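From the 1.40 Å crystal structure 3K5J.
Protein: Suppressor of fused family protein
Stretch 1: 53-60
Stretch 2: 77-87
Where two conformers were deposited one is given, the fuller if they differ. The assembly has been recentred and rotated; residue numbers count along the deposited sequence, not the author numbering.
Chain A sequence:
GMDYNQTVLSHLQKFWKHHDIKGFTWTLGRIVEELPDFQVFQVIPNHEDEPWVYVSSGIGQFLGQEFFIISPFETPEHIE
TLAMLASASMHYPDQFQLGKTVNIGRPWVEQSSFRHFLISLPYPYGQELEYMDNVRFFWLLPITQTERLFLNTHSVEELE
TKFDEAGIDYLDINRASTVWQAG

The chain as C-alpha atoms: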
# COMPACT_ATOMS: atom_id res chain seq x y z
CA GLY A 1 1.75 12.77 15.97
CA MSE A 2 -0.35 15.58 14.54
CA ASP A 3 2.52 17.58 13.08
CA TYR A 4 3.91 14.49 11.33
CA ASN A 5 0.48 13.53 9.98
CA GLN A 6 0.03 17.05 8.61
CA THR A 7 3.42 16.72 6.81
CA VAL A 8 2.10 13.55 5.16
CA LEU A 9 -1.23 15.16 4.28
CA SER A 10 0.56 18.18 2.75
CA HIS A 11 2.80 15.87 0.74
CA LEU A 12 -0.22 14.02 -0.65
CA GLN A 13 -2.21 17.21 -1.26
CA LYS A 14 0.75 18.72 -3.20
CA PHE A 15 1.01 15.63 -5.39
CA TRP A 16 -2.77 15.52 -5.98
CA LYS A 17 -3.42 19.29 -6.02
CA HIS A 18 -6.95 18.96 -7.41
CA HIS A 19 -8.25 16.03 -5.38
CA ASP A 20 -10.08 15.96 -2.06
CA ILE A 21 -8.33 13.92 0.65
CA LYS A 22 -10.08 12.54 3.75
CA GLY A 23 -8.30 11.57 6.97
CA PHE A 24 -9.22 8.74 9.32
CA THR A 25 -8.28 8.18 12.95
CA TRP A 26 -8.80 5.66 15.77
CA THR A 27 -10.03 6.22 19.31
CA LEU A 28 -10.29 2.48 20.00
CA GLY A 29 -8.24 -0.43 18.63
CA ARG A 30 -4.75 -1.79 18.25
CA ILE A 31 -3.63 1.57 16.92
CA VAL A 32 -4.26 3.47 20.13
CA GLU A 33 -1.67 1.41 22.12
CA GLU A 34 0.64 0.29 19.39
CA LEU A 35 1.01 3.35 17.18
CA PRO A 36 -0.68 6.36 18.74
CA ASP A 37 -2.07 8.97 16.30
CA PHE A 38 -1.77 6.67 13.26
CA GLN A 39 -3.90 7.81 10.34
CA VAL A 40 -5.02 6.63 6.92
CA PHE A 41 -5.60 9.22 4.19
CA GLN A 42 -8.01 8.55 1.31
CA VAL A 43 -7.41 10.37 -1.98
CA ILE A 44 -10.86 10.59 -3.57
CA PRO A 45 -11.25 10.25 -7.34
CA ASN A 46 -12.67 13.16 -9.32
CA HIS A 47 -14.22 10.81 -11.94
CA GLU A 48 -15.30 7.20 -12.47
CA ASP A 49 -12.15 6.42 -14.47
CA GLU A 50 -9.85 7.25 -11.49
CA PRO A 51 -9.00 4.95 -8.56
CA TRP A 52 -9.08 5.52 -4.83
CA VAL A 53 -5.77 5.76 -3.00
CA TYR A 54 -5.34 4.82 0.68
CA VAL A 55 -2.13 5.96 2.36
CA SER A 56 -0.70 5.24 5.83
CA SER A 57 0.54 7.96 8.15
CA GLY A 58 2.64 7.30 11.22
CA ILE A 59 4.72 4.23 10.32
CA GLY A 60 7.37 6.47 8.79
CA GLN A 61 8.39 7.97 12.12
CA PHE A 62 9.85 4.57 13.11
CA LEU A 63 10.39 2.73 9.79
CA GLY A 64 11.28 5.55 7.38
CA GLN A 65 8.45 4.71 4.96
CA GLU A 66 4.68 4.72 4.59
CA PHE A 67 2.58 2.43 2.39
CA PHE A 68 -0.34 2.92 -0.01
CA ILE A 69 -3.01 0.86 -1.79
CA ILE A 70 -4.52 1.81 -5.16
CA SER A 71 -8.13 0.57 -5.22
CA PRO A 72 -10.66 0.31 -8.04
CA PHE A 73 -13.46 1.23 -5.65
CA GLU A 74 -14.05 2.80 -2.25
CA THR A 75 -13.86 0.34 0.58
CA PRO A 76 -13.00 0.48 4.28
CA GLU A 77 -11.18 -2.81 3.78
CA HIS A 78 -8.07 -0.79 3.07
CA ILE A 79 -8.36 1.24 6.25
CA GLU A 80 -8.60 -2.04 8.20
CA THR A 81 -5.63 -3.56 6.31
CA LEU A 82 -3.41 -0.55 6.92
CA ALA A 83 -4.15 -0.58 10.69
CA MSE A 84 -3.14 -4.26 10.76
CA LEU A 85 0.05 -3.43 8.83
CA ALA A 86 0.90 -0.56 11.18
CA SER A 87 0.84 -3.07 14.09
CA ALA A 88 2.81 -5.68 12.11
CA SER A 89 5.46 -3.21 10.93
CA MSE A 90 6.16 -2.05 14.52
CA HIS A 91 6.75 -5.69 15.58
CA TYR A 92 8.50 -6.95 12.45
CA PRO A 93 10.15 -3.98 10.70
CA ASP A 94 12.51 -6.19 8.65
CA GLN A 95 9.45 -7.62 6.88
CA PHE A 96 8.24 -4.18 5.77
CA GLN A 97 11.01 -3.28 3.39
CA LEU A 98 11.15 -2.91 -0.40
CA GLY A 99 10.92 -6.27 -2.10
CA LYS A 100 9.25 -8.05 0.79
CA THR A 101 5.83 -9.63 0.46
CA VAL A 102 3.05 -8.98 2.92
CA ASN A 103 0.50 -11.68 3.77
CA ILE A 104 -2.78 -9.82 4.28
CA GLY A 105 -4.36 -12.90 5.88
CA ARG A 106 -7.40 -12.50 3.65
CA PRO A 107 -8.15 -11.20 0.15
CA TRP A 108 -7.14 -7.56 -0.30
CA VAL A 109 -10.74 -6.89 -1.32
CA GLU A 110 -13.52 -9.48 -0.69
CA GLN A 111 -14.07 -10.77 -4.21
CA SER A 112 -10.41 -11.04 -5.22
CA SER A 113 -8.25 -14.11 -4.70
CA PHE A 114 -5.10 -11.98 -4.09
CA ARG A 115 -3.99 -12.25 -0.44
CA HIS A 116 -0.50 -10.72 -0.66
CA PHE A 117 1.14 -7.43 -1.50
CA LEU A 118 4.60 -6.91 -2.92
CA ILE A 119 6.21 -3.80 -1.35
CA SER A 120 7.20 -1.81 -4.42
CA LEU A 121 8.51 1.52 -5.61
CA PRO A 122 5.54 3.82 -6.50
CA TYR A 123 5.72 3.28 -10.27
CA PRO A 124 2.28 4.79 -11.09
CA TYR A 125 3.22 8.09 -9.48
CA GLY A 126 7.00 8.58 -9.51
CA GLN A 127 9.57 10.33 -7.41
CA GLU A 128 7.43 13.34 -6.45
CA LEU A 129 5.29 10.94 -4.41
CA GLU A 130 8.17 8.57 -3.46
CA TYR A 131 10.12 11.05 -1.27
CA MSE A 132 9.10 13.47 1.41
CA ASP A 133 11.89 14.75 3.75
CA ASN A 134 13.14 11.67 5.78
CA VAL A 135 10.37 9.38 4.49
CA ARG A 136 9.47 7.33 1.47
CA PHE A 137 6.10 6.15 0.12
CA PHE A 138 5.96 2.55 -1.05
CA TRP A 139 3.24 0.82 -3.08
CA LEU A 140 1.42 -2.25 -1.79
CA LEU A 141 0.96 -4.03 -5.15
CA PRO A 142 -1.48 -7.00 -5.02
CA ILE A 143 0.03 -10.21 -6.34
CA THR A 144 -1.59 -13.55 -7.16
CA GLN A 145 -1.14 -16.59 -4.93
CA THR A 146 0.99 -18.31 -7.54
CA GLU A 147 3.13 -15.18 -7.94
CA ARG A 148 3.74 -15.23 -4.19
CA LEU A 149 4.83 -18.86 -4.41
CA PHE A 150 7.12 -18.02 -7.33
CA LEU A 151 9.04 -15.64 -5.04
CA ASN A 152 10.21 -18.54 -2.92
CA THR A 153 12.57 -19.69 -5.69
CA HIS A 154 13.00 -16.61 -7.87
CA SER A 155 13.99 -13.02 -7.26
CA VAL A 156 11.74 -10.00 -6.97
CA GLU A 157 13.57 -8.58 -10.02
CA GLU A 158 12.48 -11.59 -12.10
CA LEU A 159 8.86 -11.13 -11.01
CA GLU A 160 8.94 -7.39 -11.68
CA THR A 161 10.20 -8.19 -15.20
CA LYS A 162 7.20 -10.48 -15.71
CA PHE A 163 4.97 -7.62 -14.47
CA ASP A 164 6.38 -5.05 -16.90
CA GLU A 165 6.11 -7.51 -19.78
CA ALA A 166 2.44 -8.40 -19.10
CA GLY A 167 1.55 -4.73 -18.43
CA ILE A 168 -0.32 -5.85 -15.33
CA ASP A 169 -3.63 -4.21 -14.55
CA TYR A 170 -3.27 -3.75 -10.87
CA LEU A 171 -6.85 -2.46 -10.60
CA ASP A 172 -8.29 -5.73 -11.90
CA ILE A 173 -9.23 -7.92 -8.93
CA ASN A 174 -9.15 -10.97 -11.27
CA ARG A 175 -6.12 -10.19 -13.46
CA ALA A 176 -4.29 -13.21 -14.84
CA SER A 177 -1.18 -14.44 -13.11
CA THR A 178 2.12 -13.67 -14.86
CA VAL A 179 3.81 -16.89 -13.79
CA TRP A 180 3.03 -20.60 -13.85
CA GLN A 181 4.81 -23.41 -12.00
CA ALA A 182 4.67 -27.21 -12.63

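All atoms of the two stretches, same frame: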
# COMPACT_ATOMS: atom_id res chain seq x y z
N VAL A 53 -7.05 6.05 -3.58
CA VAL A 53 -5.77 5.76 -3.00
C VAL A 53 -5.84 5.90 -1.48
O VAL A 53 -6.28 6.91 -0.96
CB VAL A 53 -4.63 6.66 -3.54
CG1 VAL A 53 -3.26 6.22 -3.00
CG2 VAL A 53 -4.65 6.68 -5.07
N TYR A 54 -5.38 4.86 -0.77
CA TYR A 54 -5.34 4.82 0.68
C TYR A 54 -3.90 4.78 1.16
O TYR A 54 -3.15 3.88 0.74
CB TYR A 54 -6.08 3.60 1.21
CG TYR A 54 -7.60 3.58 0.99
CD1 TYR A 54 -8.14 3.30 -0.26
CD2 TYR A 54 -8.46 3.97 2.00
CE1 TYR A 54 -9.51 3.32 -0.46
CE2 TYR A 54 -9.84 3.98 1.81
CZ TYR A 54 -10.35 3.65 0.57
OH TYR A 54 -11.73 3.70 0.39
N VAL A 55 -3.52 5.75 2.01
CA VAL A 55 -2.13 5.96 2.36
C VAL A 55 -1.97 5.95 3.89
O VAL A 55 -2.74 6.59 4.61
CB VAL A 55 -1.59 7.33 1.83
CG1 VAL A 55 -0.07 7.45 2.14
CG2 VAL A 55 -1.94 7.53 0.33
N SER A 56 -0.98 5.21 4.41
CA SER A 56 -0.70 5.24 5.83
C SER A 56 -0.02 6.53 6.28
O SER A 56 0.71 7.14 5.50
CB SER A 56 0.16 4.05 6.22
OG SER A 56 1.49 4.10 5.72
N SER A 57 -0.17 6.84 7.57
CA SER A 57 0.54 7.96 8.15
C SER A 57 0.87 7.70 9.61
O SER A 57 -0.03 7.68 10.47
CB SER A 57 -0.32 9.24 8.05
OG SER A 57 0.38 10.39 8.54
N GLY A 58 2.15 7.49 9.86
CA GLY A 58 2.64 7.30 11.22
C GLY A 58 3.75 6.25 11.29
O GLY A 58 4.62 6.30 12.16
N ILE A 59 3.72 5.30 10.37
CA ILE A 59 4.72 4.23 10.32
C ILE A 59 6.09 4.82 10.03
O ILE A 59 7.11 4.36 10.52
CB ILE A 59 4.33 3.13 9.26
CG1 ILE A 59 2.99 2.45 9.62
CG2 ILE A 59 5.50 2.15 9.05
CD1 ILE A 59 2.36 1.62 8.56
N GLY A 60 6.10 5.90 9.25
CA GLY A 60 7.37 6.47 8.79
C GLY A 60 8.22 7.09 9.89
O GLY A 60 9.43 7.17 9.75
N GLU A 77 -12.12 -1.72 3.68
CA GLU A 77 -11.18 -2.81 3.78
C GLU A 77 -9.73 -2.31 3.86
O GLU A 77 -8.89 -2.88 4.58
CB GLU A 77 -11.35 -3.79 2.61
CG GLU A 77 -12.66 -4.59 2.68
CD GLU A 77 -13.02 -5.24 1.35
OE1 GLU A 77 -13.26 -4.49 0.37
OE2 GLU A 77 -13.06 -6.50 1.32
N HIS A 78 -9.44 -1.27 3.10
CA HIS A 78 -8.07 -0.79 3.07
C HIS A 78 -7.64 -0.05 4.33
O HIS A 78 -6.46 -0.06 4.70
CB HIS A 78 -7.83 0.06 1.82
CG HIS A 78 -8.15 -0.69 0.56
ND1 HIS A 78 -7.72 -1.98 0.34
CD2 HIS A 78 -8.89 -0.34 -0.52
CE1 HIS A 78 -8.16 -2.37 -0.84
NE2 HIS A 78 -8.88 -1.40 -1.38
N ILE A 79 -8.60 0.60 4.99
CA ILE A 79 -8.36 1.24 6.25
C ILE A 79 -8.00 0.16 7.30
O ILE A 79 -7.02 0.29 8.05
CB ILE A 79 -9.58 2.08 6.73
CG1 ILE A 79 -9.92 3.14 5.68
CG2 ILE A 79 -9.28 2.74 8.04
CD1 ILE A 79 -11.27 3.83 5.93
N GLU A 80 -8.79 -0.93 7.28
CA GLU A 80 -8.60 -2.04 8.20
C GLU A 80 -7.23 -2.71 7.96
O GLU A 80 -6.46 -3.01 8.89
CB GLU A 80 -9.75 -3.06 7.98
CG GLU A 80 -11.17 -2.55 8.25
CD GLU A 80 -12.30 -3.26 7.46
OE1 GLU A 80 -12.05 -4.29 6.75
OE2 GLU A 80 -13.46 -2.74 7.55
N THR A 81 -6.91 -2.93 6.69
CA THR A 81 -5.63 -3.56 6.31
C THR A 81 -4.45 -2.72 6.77
O THR A 81 -3.50 -3.24 7.35
CB THR A 81 -5.56 -3.73 4.77
OG1 THR A 81 -6.55 -4.69 4.39
CG2 THR A 81 -4.21 -4.17 4.30
N LEU A 82 -4.54 -1.40 6.56
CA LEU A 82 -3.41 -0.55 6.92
C LEU A 82 -3.21 -0.47 8.44
O LEU A 82 -2.07 -0.41 8.89
CB LEU A 82 -3.53 0.82 6.27
CG LEU A 82 -3.30 0.84 4.76
CD1 LEU A 82 -3.71 2.18 4.12
CD2 LEU A 82 -1.86 0.52 4.39
N ALA A 83 -4.29 -0.51 9.23
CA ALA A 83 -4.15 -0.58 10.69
C ALA A 83 -3.43 -1.87 11.12
O ALA A 83 -2.54 -1.86 11.98
CB ALA A 83 -5.48 -0.42 11.42
N MSE A 84 -3.79 -2.97 10.50
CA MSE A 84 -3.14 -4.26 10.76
C MSE A 84 -1.66 -4.17 10.42
O MSE A 84 -0.81 -4.64 11.18
CB MSE A 84 -3.84 -5.35 9.95
CG MSE A 84 -3.12 -6.69 9.99
SE MSE A 84 -3.84 -7.99 8.76
CE MSE A 84 -3.11 -7.26 7.15
N LEU A 85 -1.35 -3.55 9.26
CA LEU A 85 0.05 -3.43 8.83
C LEU A 85 0.87 -2.48 9.71
O LEU A 85 2.06 -2.69 9.90
CB LEU A 85 0.19 -3.08 7.31
CG LEU A 85 -0.45 -4.12 6.38
CD1 LEU A 85 -0.26 -3.71 4.90
CD2 LEU A 85 0.09 -5.52 6.62
N ALA A 86 0.25 -1.46 10.24
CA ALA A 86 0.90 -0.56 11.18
C ALA A 86 1.36 -1.38 12.39
O ALA A 86 2.50 -1.25 12.83
CB ALA A 86 -0.08 0.53 11.64
N SER A 87 0.47 -2.20 12.96
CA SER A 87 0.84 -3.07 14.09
C SER A 87 1.98 -4.01 13.70
O SER A 87 2.97 -4.16 14.44
CB SER A 87 -0.38 -3.89 14.52
OG SER A 87 0.02 -4.92 15.42

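How does the helix lie on the strand? Helix 77-87 runs in nearly the same direction as strand 53-57, with 26° between their N-to-C directions and 8.9 Å between the axes at closest approach. The register climbs in step: Tyr-54 sits by His-78, Ser-56 by Leu-82, and Ile-59, beyond the strand, by Ala-86. Alternation along the strand turns Tyr-54 and Ser-56 toward the helix, while Val-53 and Val-55 point away.

What does the Tyr-54 ring rest against? It forms the broadest surface on its side of the contact, and the first turn of the helix settles upon it. His-78 CB lies over one ring face, 3.9 Å from the centroid and 21° off the normal, a CH-pi contact; its closest ring atom is Tyr-54 CG, at 3.6 Å. The imidazole itself meets the tyrosine obliquely, the planes 59° apart. Ile-79 points its CA-to-CB bond sideways, yet its side chain bends nearer, bringing CG1 to 4.0 Å from Tyr-54 CE2.

Where does Leu-82 fit? Its branched end is the bump that fills the space above the strand backbone between Tyr-54 and Ser-56. Leu-82 CD1 lies 3.8 Å from Tyr-54 O, 4.0 Å from Tyr-54 CB and 4.1 Å from Ser-56 N, so one methyl touches both side chain and main chain. The small Ser-56 leaves its CB 4.5 Å from Leu-82 CD2, and its hydroxyl is hydrogen-bonded elsewhere in the structure.

What closes the far end? Here the bump comes from the other side: the CA-to-CB bond of Ile-59 points toward the helix, and CD1 meets the main chain at Ala-86, whose CB is directed sideways. Ile-59 CD1 reaches 3.7 Å from Ala-86 CA and 4.1 Å from Ala-86 CB. No hydrogen bond crosses between the stretches; packing alone joins them, burying 344 Å² in total.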